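Local coordinates for protein STING-associated CdnE c-di-GMP synthase (Flavobacteriaceae, PDB 6WT8) that probably synthesises cyclic di-GMP from GTP, as a CD-NTase enzyme that supplies the signal for a STING-linked bacterial CBASS defence system, at residues K72-L77 with F87-S92; S183-V188 with D194-T199; D300-L305 with S352-L357. One frame throughout, in Å; residues are numbered along the deposited sequence.

Interaction 1: K72-L77 with F87-S92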
loop_
_atom_site.group_PDB
_atom_site.type_symbol
_atom_site.label_atom_id
_atom_site.label_comp_id
_atom_site.label_asym_id
_atom_site.label_seq_id
_atom_site.Cartn_x
_atom_site.Cartn_y
_atom_site.Cartn_z
ATOM N N LYS A 72 -20.715 -2.868 -3.150
ATOM C CA LYS A 72 -22.009 -2.378 -3.631
ATOM C C LYS A 72 -21.840 -1.603 -4.931
ATOM O O LYS A 72 -22.633 -1.776 -5.878
ATOM C CB LYS A 72 -22.694 -1.506 -2.585
ATOM C CG LYS A 72 -23.062 -2.347 -1.387
ATOM C CD LYS A 72 -23.923 -1.591 -0.430
ATOM C CE LYS A 72 -24.389 -2.548 0.693
ATOM N NZ LYS A 72 -25.447 -1.904 1.557
ATOM N N VAL A 73 -20.818 -0.731 -5.005
ATOM C CA VAL A 73 -20.539 -0.020 -6.265
ATOM C C VAL A 73 -20.244 -1.011 -7.390
ATOM O O VAL A 73 -20.736 -0.854 -8.534
ATOM C CB VAL A 73 -19.369 0.957 -6.064
ATOM C CG1 VAL A 73 -19.015 1.674 -7.353
ATOM C CG2 VAL A 73 -19.760 2.008 -5.029
ATOM N N GLU A 74 -19.373 -1.996 -7.116
ATOM C CA GLU A 74 -19.031 -2.997 -8.128
ATOM C C GLU A 74 -20.269 -3.665 -8.705
ATOM O O GLU A 74 -20.333 -3.876 -9.924
ATOM C CB GLU A 74 -18.102 -4.069 -7.506
ATOM C CG GLU A 74 -17.768 -5.120 -8.556
ATOM C CD GLU A 74 -16.811 -6.208 -8.070
ATOM O OE1 GLU A 74 -15.819 -5.908 -7.393
ATOM O OE2 GLU A 74 -17.047 -7.398 -8.418
ATOM N N ALA A 75 -21.259 -3.998 -7.871
ATOM C CA ALA A 75 -22.434 -4.701 -8.400
ATOM C C ALA A 75 -23.140 -3.861 -9.467
ATOM O O ALA A 75 -23.577 -4.381 -10.499
ATOM C CB ALA A 75 -23.416 -5.031 -7.277
ATOM N N HIS A 76 -23.234 -2.549 -9.252
ATOM C CA HIS A 76 -23.856 -1.687 -10.264
ATOM C C HIS A 76 -23.030 -1.634 -11.548
ATOM O O HIS A 76 -23.571 -1.718 -12.667
ATOM C CB HIS A 76 -24.036 -0.274 -9.704
ATOM C CG HIS A 76 -25.054 -0.192 -8.622
ATOM N ND1 HIS A 76 -26.404 -0.346 -8.873
ATOM C CD2 HIS A 76 -24.933 -0.005 -7.283
ATOM C CE1 HIS A 76 -27.073 -0.270 -7.728
ATOM N NE2 HIS A 76 -26.205 -0.084 -6.746
ATOM N N LEU A 77 -21.704 -1.459 -11.420
ATOM C CA LEU A 77 -20.881 -1.376 -12.603
ATOM C C LEU A 77 -20.837 -2.720 -13.319
ATOM O O LEU A 77 -20.781 -2.760 -14.547
ATOM C CB LEU A 77 -19.469 -0.951 -12.193
ATOM C CG LEU A 77 -19.341 0.370 -11.471
ATOM C CD1 LEU A 77 -17.900 0.549 -11.048
ATOM C CD2 LEU A 77 -19.642 1.483 -12.521
ATOM N N PHE A 87 -12.851 -6.566 -12.207
ATOM C CA PHE A 87 -12.876 -5.693 -11.045
ATOM C C PHE A 87 -11.837 -6.112 -10.039
ATOM O O PHE A 87 -11.767 -7.288 -9.661
ATOM C CB PHE A 87 -14.249 -5.701 -10.375
ATOM C CG PHE A 87 -15.343 -5.139 -11.260
ATOM C CD1 PHE A 87 -15.462 -3.750 -11.371
ATOM C CD2 PHE A 87 -16.214 -5.967 -12.003
ATOM C CE1 PHE A 87 -16.408 -3.193 -12.210
ATOM C CE2 PHE A 87 -17.156 -5.406 -12.829
ATOM C CZ PHE A 87 -17.230 -4.024 -12.939
ATOM N N GLU A 88 -11.107 -5.127 -9.536
ATOM C CA GLU A 88 -10.097 -5.354 -8.516
ATOM C C GLU A 88 -10.132 -4.199 -7.524
ATOM O O GLU A 88 -11.034 -3.358 -7.532
ATOM C CB GLU A 88 -8.708 -5.466 -9.162
ATOM C CG GLU A 88 -8.538 -6.647 -10.144
ATOM C CD GLU A 88 -8.635 -8.034 -9.482
ATOM O OE1 GLU A 88 -8.513 -8.186 -8.236
ATOM O OE2 GLU A 88 -8.838 -8.987 -10.263
ATOM N N ARG A 89 -9.185 -4.205 -6.563
ATOM C CA ARG A 89 -9.108 -3.172 -5.543
ATOM C C ARG A 89 -7.669 -2.736 -5.372
ATOM O O ARG A 89 -6.742 -3.515 -5.590
ATOM C CB ARG A 89 -9.592 -3.695 -4.167
ATOM C CG ARG A 89 -11.041 -4.210 -4.122
ATOM C CD ARG A 89 -12.034 -3.093 -4.355
ATOM N NE ARG A 89 -13.371 -3.677 -4.174
ATOM C CZ ARG A 89 -14.106 -4.199 -5.175
ATOM N NH1 ARG A 89 -13.648 -4.148 -6.422
ATOM N NH2 ARG A 89 -15.297 -4.773 -4.923
ATOM N N GLN A 90 -7.462 -1.494 -4.929
ATOM C CA GLN A 90 -6.102 -1.052 -4.614
ATOM C C GLN A 90 -6.148 -0.129 -3.425
ATOM O O GLN A 90 -7.213 0.327 -2.993
ATOM C CB GLN A 90 -5.407 -0.323 -5.761
ATOM C CG GLN A 90 -6.119 0.984 -6.224
ATOM C CD GLN A 90 -5.375 1.752 -7.275
ATOM O OE1 GLN A 90 -4.532 1.219 -7.997
ATOM N NE2 GLN A 90 -5.673 3.052 -7.355
ATOM N N GLY A 91 -4.949 0.125 -2.891
ATOM C CA GLY A 91 -4.865 1.048 -1.753
ATOM C C GLY A 91 -4.336 0.370 -0.481
ATOM O O GLY A 91 -4.367 -0.833 -0.342
ATOM N N SER A 92 -3.828 1.180 0.445
ATOM C CA SER A 92 -3.304 0.644 1.693
ATOM C C SER A 92 -4.369 -0.072 2.523
ATOM O O SER A 92 -4.034 -0.933 3.338
ATOM C CB SER A 92 -2.669 1.747 2.524
ATOM O OG SER A 92 -3.593 2.726 2.810
#
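Glu74 reaches Phe87 and Arg89 because its chain runs straight out from helix 60-81: CG lies opposite the backbone N (chi1 179°), and the chain stays extended beyond it. Arg89 starts out alongside the helix, and the bend at chi2 lets its guanidinium reach Glu74. Between the two strand residues the glutamate has a different partner for each part of its length. Its methylene CG sits over one face of the Phe87 ring, offset toward the rim and 3.9 Å from the centroid, a CH-pi contact. The carboxylate beyond lies nearly parallel to the ring, 11° between planes. OE1 then takes both terminal nitrogens of Arg89, at 3.0 Å from NH1 and 2.8 Å from NH2. The guanidinium comes end-on, with its plane turned 88° to the carboxylate. NH1 meets OE1 almost along the C-O direction, whereas NH2 approaches from above the carboxylate plane. A further bond of 2.9 Å from NH1 to Glu88 O, and one from NH2 to Asn71, fix the rotation of the guanidinium. Leu77 CB adds an apolar contact to Phe87 CE1, at 3.8 Å. The salt bridge thus joins helix to strand through a single oxygen, just ahead of Gly91 and Ser92, which fit the Gly-Ser signature of nucleotidyltransferases; two donors on OE1 would probably concentrate the carboxylate's negative charge there.

Interaction 2: S183-V188 with D194-T199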
loop_
_atom_site.group_PDB
_atom_site.type_symbol
_atom_site.label_atom_id
_atom_site.label_comp_id
_atom_site.label_asym_id
_atom_site.label_seq_id
_atom_site.Cartn_x
_atom_site.Cartn_y
_atom_site.Cartn_z
ATOM N N SER A 183 -10.391 9.429 -11.622
ATOM C CA SER A 183 -11.361 8.546 -10.949
ATOM C C SER A 183 -12.722 9.233 -10.926
ATOM O O SER A 183 -12.843 10.449 -11.131
ATOM C CB SER A 183 -10.935 8.160 -9.503
ATOM O OG SER A 183 -10.942 9.354 -8.704
ATOM N N ILE A 184 -13.735 8.433 -10.603
ATOM C CA ILE A 184 -15.077 8.893 -10.252
ATOM C C ILE A 184 -15.256 8.733 -8.743
ATOM O O ILE A 184 -14.967 7.665 -8.215
ATOM C CB ILE A 184 -16.140 8.080 -11.008
ATOM C CG1 ILE A 184 -15.995 8.255 -12.533
ATOM C CG2 ILE A 184 -17.574 8.549 -10.585
ATOM C CD1 ILE A 184 -16.737 7.107 -13.297
ATOM N N TYR A 185 -15.735 9.754 -8.047
ATOM C CA TYR A 185 -15.833 9.684 -6.592
ATOM C C TYR A 185 -17.300 9.497 -6.208
ATOM O O TYR A 185 -18.141 10.326 -6.551
ATOM C CB TYR A 185 -15.284 10.962 -5.946
ATOM C CG TYR A 185 -14.768 10.816 -4.517
ATOM C CD1 TYR A 185 -14.101 9.659 -4.113
ATOM C CD2 TYR A 185 -14.905 11.845 -3.603
ATOM C CE1 TYR A 185 -13.586 9.523 -2.808
ATOM C CE2 TYR A 185 -14.407 11.732 -2.302
ATOM C CZ TYR A 185 -13.745 10.578 -1.909
ATOM O OH TYR A 185 -13.244 10.457 -0.618
ATOM N N VAL A 186 -17.613 8.386 -5.538
ATOM C CA VAL A 186 -18.988 8.000 -5.240
ATOM C C VAL A 186 -19.235 8.088 -3.750
ATOM O O VAL A 186 -18.488 7.492 -2.970
ATOM C CB VAL A 186 -19.271 6.573 -5.717
ATOM C CG1 VAL A 186 -20.724 6.223 -5.449
ATOM C CG2 VAL A 186 -18.908 6.469 -7.196
ATOM N N LYS A 187 -20.317 8.749 -3.355
ATOM C CA LYS A 187 -20.720 8.726 -1.945
ATOM C C LYS A 187 -21.721 7.591 -1.782
ATOM O O LYS A 187 -22.897 7.722 -2.149
ATOM C CB LYS A 187 -21.291 10.075 -1.533
ATOM C CG LYS A 187 -20.209 11.150 -1.474
ATOM C CD LYS A 187 -20.743 12.401 -0.777
ATOM C CE LYS A 187 -21.040 12.150 0.687
ATOM N NZ LYS A 187 -19.753 12.046 1.445
ATOM N N VAL A 188 -21.253 6.456 -1.240
ATOM C CA VAL A 188 -22.148 5.339 -0.939
ATOM C C VAL A 188 -22.875 5.640 0.363
ATOM O O VAL A 188 -22.289 6.198 1.284
ATOM C CB VAL A 188 -21.330 4.040 -0.889
ATOM C CG1 VAL A 188 -22.215 2.795 -0.659
ATOM C CG2 VAL A 188 -20.492 3.866 -2.158
ATOM N N ASP A 194 -16.981 6.945 1.049
ATOM C CA ASP A 194 -16.722 7.552 -0.255
ATOM C C ASP A 194 -15.704 6.706 -0.999
ATOM O O ASP A 194 -14.587 6.488 -0.518
ATOM C CB ASP A 194 -16.219 8.984 -0.113
ATOM C CG ASP A 194 -17.167 9.848 0.704
ATOM O OD1 ASP A 194 -18.390 9.719 0.546
ATOM O OD2 ASP A 194 -16.677 10.627 1.538
ATOM N N ILE A 195 -16.082 6.200 -2.171
ATOM C CA ILE A 195 -15.246 5.266 -2.910
ATOM C C ILE A 195 -14.815 5.885 -4.235
ATOM O O ILE A 195 -15.663 6.361 -4.997
ATOM C CB ILE A 195 -16.005 3.962 -3.179
ATOM C CG1 ILE A 195 -16.478 3.320 -1.859
ATOM C CG2 ILE A 195 -15.195 2.987 -4.002
ATOM C CD1 ILE A 195 -15.354 2.942 -0.875
ATOM N N ASP A 196 -13.512 5.850 -4.524
ATOM C CA ASP A 196 -13.021 6.237 -5.846
ATOM C C ASP A 196 -13.055 5.047 -6.791
ATOM O O ASP A 196 -12.645 3.950 -6.431
ATOM C CB ASP A 196 -11.581 6.757 -5.777
ATOM C CG ASP A 196 -11.485 8.228 -5.446
ATOM O OD1 ASP A 196 -11.970 9.102 -6.231
ATOM O OD2 ASP A 196 -10.914 8.510 -4.372
ATOM N N VAL A 197 -13.543 5.282 -8.017
ATOM C CA VAL A 197 -13.647 4.279 -9.075
ATOM C C VAL A 197 -12.632 4.633 -10.150
ATOM O O VAL A 197 -12.739 5.695 -10.771
ATOM C CB VAL A 197 -15.076 4.260 -9.653
ATOM C CG1 VAL A 197 -15.161 3.392 -10.860
ATOM C CG2 VAL A 197 -16.076 3.800 -8.572
ATOM N N VAL A 198 -11.657 3.751 -10.346
ATOM C CA VAL A 198 -10.552 3.925 -11.286
ATOM C C VAL A 198 -10.823 3.040 -12.491
ATOM O O VAL A 198 -11.225 1.887 -12.326
ATOM C CB VAL A 198 -9.252 3.523 -10.564
ATOM C CG1 VAL A 198 -8.051 3.689 -11.444
ATOM C CG2 VAL A 198 -9.127 4.401 -9.297
ATOM N N THR A 199 -10.595 3.584 -13.695
ATOM C CA THR A 199 -10.762 2.865 -14.953
ATOM C C THR A 199 -9.389 2.725 -15.597
ATOM O O THR A 199 -8.668 3.721 -15.734
ATOM C CB THR A 199 -11.729 3.600 -15.862
ATOM O OG1 THR A 199 -12.960 3.831 -15.153
ATOM C CG2 THR A 199 -11.979 2.862 -17.175
HETATM O O HOH W 1 -12.663 8.085 0.203
HETATM O O HOH W 2 -14.012 11.555 1.387
HETATM O O HOH W 3 -20.910 8.649 1.599
#
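Tyr185 lies across the strand pair, so that its ring meets two aspartates of the partner strand. The Asp196 carboxylate is turned only 22° from the ring plane, with OD1 3.1 Å from Tyr185 CD1. Farther out, Tyr185 OH comes 3.4 Å from Asp194 CB, and the ring and that carboxylate stand 59° apart. A water joins Tyr185 OH to the backbone O of Asp194. Beside the ring, Ser183 OG donates to Asp196 OD1 at 2.7 Å, coming from above the carboxylate plane, and Lys180 adds a salt bridge to the same oxygen and a cation-pi contact to Tyr185. Lys187 runs alongside Asp194, pointing the same way; bends at chi3 and chi4 bring NZ back to the syn side of OD1, at 2.8 Å. A leucine in place of Tyr185 would probably leave the water at Asp194 O without its second mate and Lys180 without its ring. Ile184, Val186, Ile195 and Val197 make the opposite face aliphatic, Val186 CG2 crossing Val197 CG2 at 4.1 Å; at the end of the pair Val188 CG2 meets Ile195 CG1. Val188, Ile195 and Val197 touch helix 60-81, Ile184 and Val186 helix 154-172. Reciprocal backbone bonds pair Ile184 with Val197 and Val186 with Ile195. The strands form an antiparallel beta hairpin whose longer strand also pairs with strand 106-112, and Asp196 beside Asp106 is consistent with the acidic cluster of the polymerase-beta-like nucleotidyltransferase fold.

Interaction 3: D300-L305 with S352-L357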
loop_
_atom_site.group_PDB
_atom_site.type_symbol
_atom_site.label_atom_id
_atom_site.label_comp_id
_atom_site.label_asym_id
_atom_site.label_seq_id
_atom_site.Cartn_x
_atom_site.Cartn_y
_atom_site.Cartn_z
ATOM N N ASP A 300 10.766 -3.951 21.121
ATOM C CA ASP A 300 12.100 -4.034 20.548
ATOM C C ASP A 300 12.091 -3.715 19.060
ATOM O O ASP A 300 13.160 -3.425 18.511
ATOM C CB ASP A 300 12.694 -5.432 20.793
ATOM C CG ASP A 300 12.979 -5.697 22.290
ATOM O OD1 ASP A 300 13.013 -4.747 23.084
ATOM O OD2 ASP A 300 13.175 -6.866 22.704
ATOM N N LEU A 301 10.920 -3.725 18.397
ATOM C CA LEU A 301 10.864 -3.300 17.005
ATOM C C LEU A 301 11.198 -1.838 16.840
ATOM O O LEU A 301 11.600 -1.424 15.729
ATOM C CB LEU A 301 9.479 -3.549 16.396
ATOM C CG LEU A 301 9.061 -5.011 16.391
ATOM C CD1 LEU A 301 7.615 -5.146 15.879
ATOM C CD2 LEU A 301 10.000 -5.880 15.554
ATOM N N VAL A 302 10.992 -1.012 17.885
ATOM C CA VAL A 302 11.301 0.411 17.740
ATOM C C VAL A 302 12.787 0.575 17.520
ATOM O O VAL A 302 13.212 1.377 16.689
ATOM C CB VAL A 302 10.830 1.204 18.965
ATOM C CG1 VAL A 302 11.097 2.720 18.777
ATOM C CG2 VAL A 302 9.345 0.951 19.188
ATOM N N SER A 303 13.598 -0.191 18.269
ATOM C CA SER A 303 15.044 -0.191 18.077
ATOM C C SER A 303 15.449 -0.708 16.683
ATOM O O SER A 303 16.356 -0.155 16.065
ATOM C CB SER A 303 15.661 -1.057 19.147
ATOM O OG SER A 303 17.077 -1.135 18.997
ATOM N N ILE A 304 14.795 -1.761 16.184
ATOM C CA ILE A 304 15.098 -2.253 14.823
ATOM C C ILE A 304 14.896 -1.149 13.798
ATOM O O ILE A 304 15.717 -0.926 12.901
ATOM C CB ILE A 304 14.205 -3.460 14.491
ATOM C CG1 ILE A 304 14.631 -4.657 15.279
ATOM C CG2 ILE A 304 14.186 -3.786 12.948
ATOM C CD1 ILE A 304 16.003 -5.201 14.975
ATOM N N LEU A 305 13.768 -0.457 13.900
ATOM C CA LEU A 305 13.475 0.639 12.978
ATOM C C LEU A 305 14.490 1.772 13.108
ATOM O O LEU A 305 14.949 2.322 12.089
ATOM C CB LEU A 305 12.067 1.136 13.217
ATOM C CG LEU A 305 10.979 0.170 12.729
ATOM C CD1 LEU A 305 9.613 0.683 13.240
ATOM C CD2 LEU A 305 10.953 0.164 11.181
ATOM N N SER A 352 13.954 9.532 20.600
ATOM C CA SER A 352 13.244 10.017 21.788
ATOM C C SER A 352 12.373 8.943 22.411
ATOM O O SER A 352 12.280 8.838 23.633
ATOM C CB SER A 352 12.351 11.181 21.414
ATOM O OG SER A 352 13.165 12.297 21.107
ATOM N N ILE A 353 11.635 8.211 21.585
ATOM C CA ILE A 353 10.763 7.142 22.096
ATOM C C ILE A 353 11.584 6.100 22.841
ATOM O O ILE A 353 11.187 5.625 23.907
ATOM C CB ILE A 353 9.972 6.509 20.943
ATOM C CG1 ILE A 353 8.983 7.546 20.408
ATOM C CG2 ILE A 353 9.265 5.228 21.385
ATOM C CD1 ILE A 353 8.226 7.150 19.087
ATOM N N ILE A 354 12.718 5.698 22.267
ATOM C CA ILE A 354 13.548 4.672 22.895
ATOM C C ILE A 354 14.085 5.195 24.209
ATOM O O ILE A 354 14.098 4.489 25.225
ATOM C CB ILE A 354 14.676 4.270 21.939
ATOM C CG1 ILE A 354 14.136 3.409 20.778
ATOM C CG2 ILE A 354 15.756 3.464 22.711
ATOM C CD1 ILE A 354 15.065 3.339 19.557
ATOM N N ALA A 355 14.491 6.468 24.229
ATOM C CA ALA A 355 14.980 7.043 25.470
ATOM C C ALA A 355 13.879 7.079 26.524
ATOM O O ALA A 355 14.139 6.835 27.712
ATOM C CB ALA A 355 15.547 8.445 25.235
ATOM N N ASP A 356 12.655 7.427 26.118
ATOM C CA ASP A 356 11.558 7.499 27.075
ATOM C C ASP A 356 11.166 6.114 27.593
ATOM O O ASP A 356 10.786 5.974 28.766
ATOM C CB ASP A 356 10.360 8.199 26.436
ATOM C CG ASP A 356 10.616 9.674 26.194
ATOM O OD1 ASP A 356 11.437 10.285 26.953
ATOM O OD2 ASP A 356 10.007 10.264 25.286
ATOM N N LEU A 357 11.235 5.082 26.734
ATOM C CA LEU A 357 11.048 3.708 27.221
ATOM C C LEU A 357 12.110 3.338 28.245
ATOM O O LEU A 357 11.804 2.728 29.286
ATOM C CB LEU A 357 11.101 2.727 26.070
ATOM C CG LEU A 357 9.860 2.690 25.186
ATOM C CD1 LEU A 357 10.206 2.028 23.861
ATOM C CD2 LEU A 357 8.659 2.022 25.940
#
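Val302 and Ile354 slide past each other in opposite directions, and this apolar pair carries the contact between the two helices. The valine methyl CG1, set opposite its own backbone N (chi1 -177°), projects to the partner helix and meets the CG1 methylene of Ile354 at 3.7 Å. The same methyl has a second neighbour in Ile353: the two side chains cross at about a right angle, with Ile353 CG2 4.1 Å from Val302 CG1. Val302 CG1 therefore fits against two consecutive isoleucines. Beyond it, the end of Ile354 passes over the backbone: CD1 lies 3.8 Å from Ser303 CA and 3.9 Å from Val302 O, so part of what the isoleucine packs on is main chain. This is an antiparallel helix pair, the segment axes 10.0 Å apart at closest approach and 146° between their directions, in the helical C-terminal half of the chain. Phe259 and Ile263 of helix 253-266 pack on Val302 and Ile353 respectively, while helix 46-56 reaches Ile353 through Val47 and Ile51, which buries the valine and this isoleucine. Polar interactions play no part across the interface, and no hydrogen bond links the two segments. Several polar side chains are engaged elsewhere: Ser303 OG bonds to Gln307 one turn later, the Asp300 carboxylate receives Ser34 OG and the backbone N of Lys35, and Asp356 OD2 bonds to the hydroxyls of Tyr5 and Ser1.

Interactions 1 and 2 adjoin each other, their centres 9 Å apart. Val73, which takes no part in the helix-strand contact itself, bridges them: its CG2 lies 3.5 Å from Val188 CG2 and its CG1 3.8 Å from Val197 CG2. Leu77 CD1 adds a touch to Val197 CG1 at 4.0 Å. Helix 60-81 thus packs on the sheet to which both contacts belong, the sheet that also carries Asp106, consistent with the nucleotidyltransferase active site. Interaction 3 is separate, with its centre 39 Å from either of the others, on the far side of the chain's centre; its nearest atoms are about 16 Å from interaction 1 and about 28 Å from interaction 2.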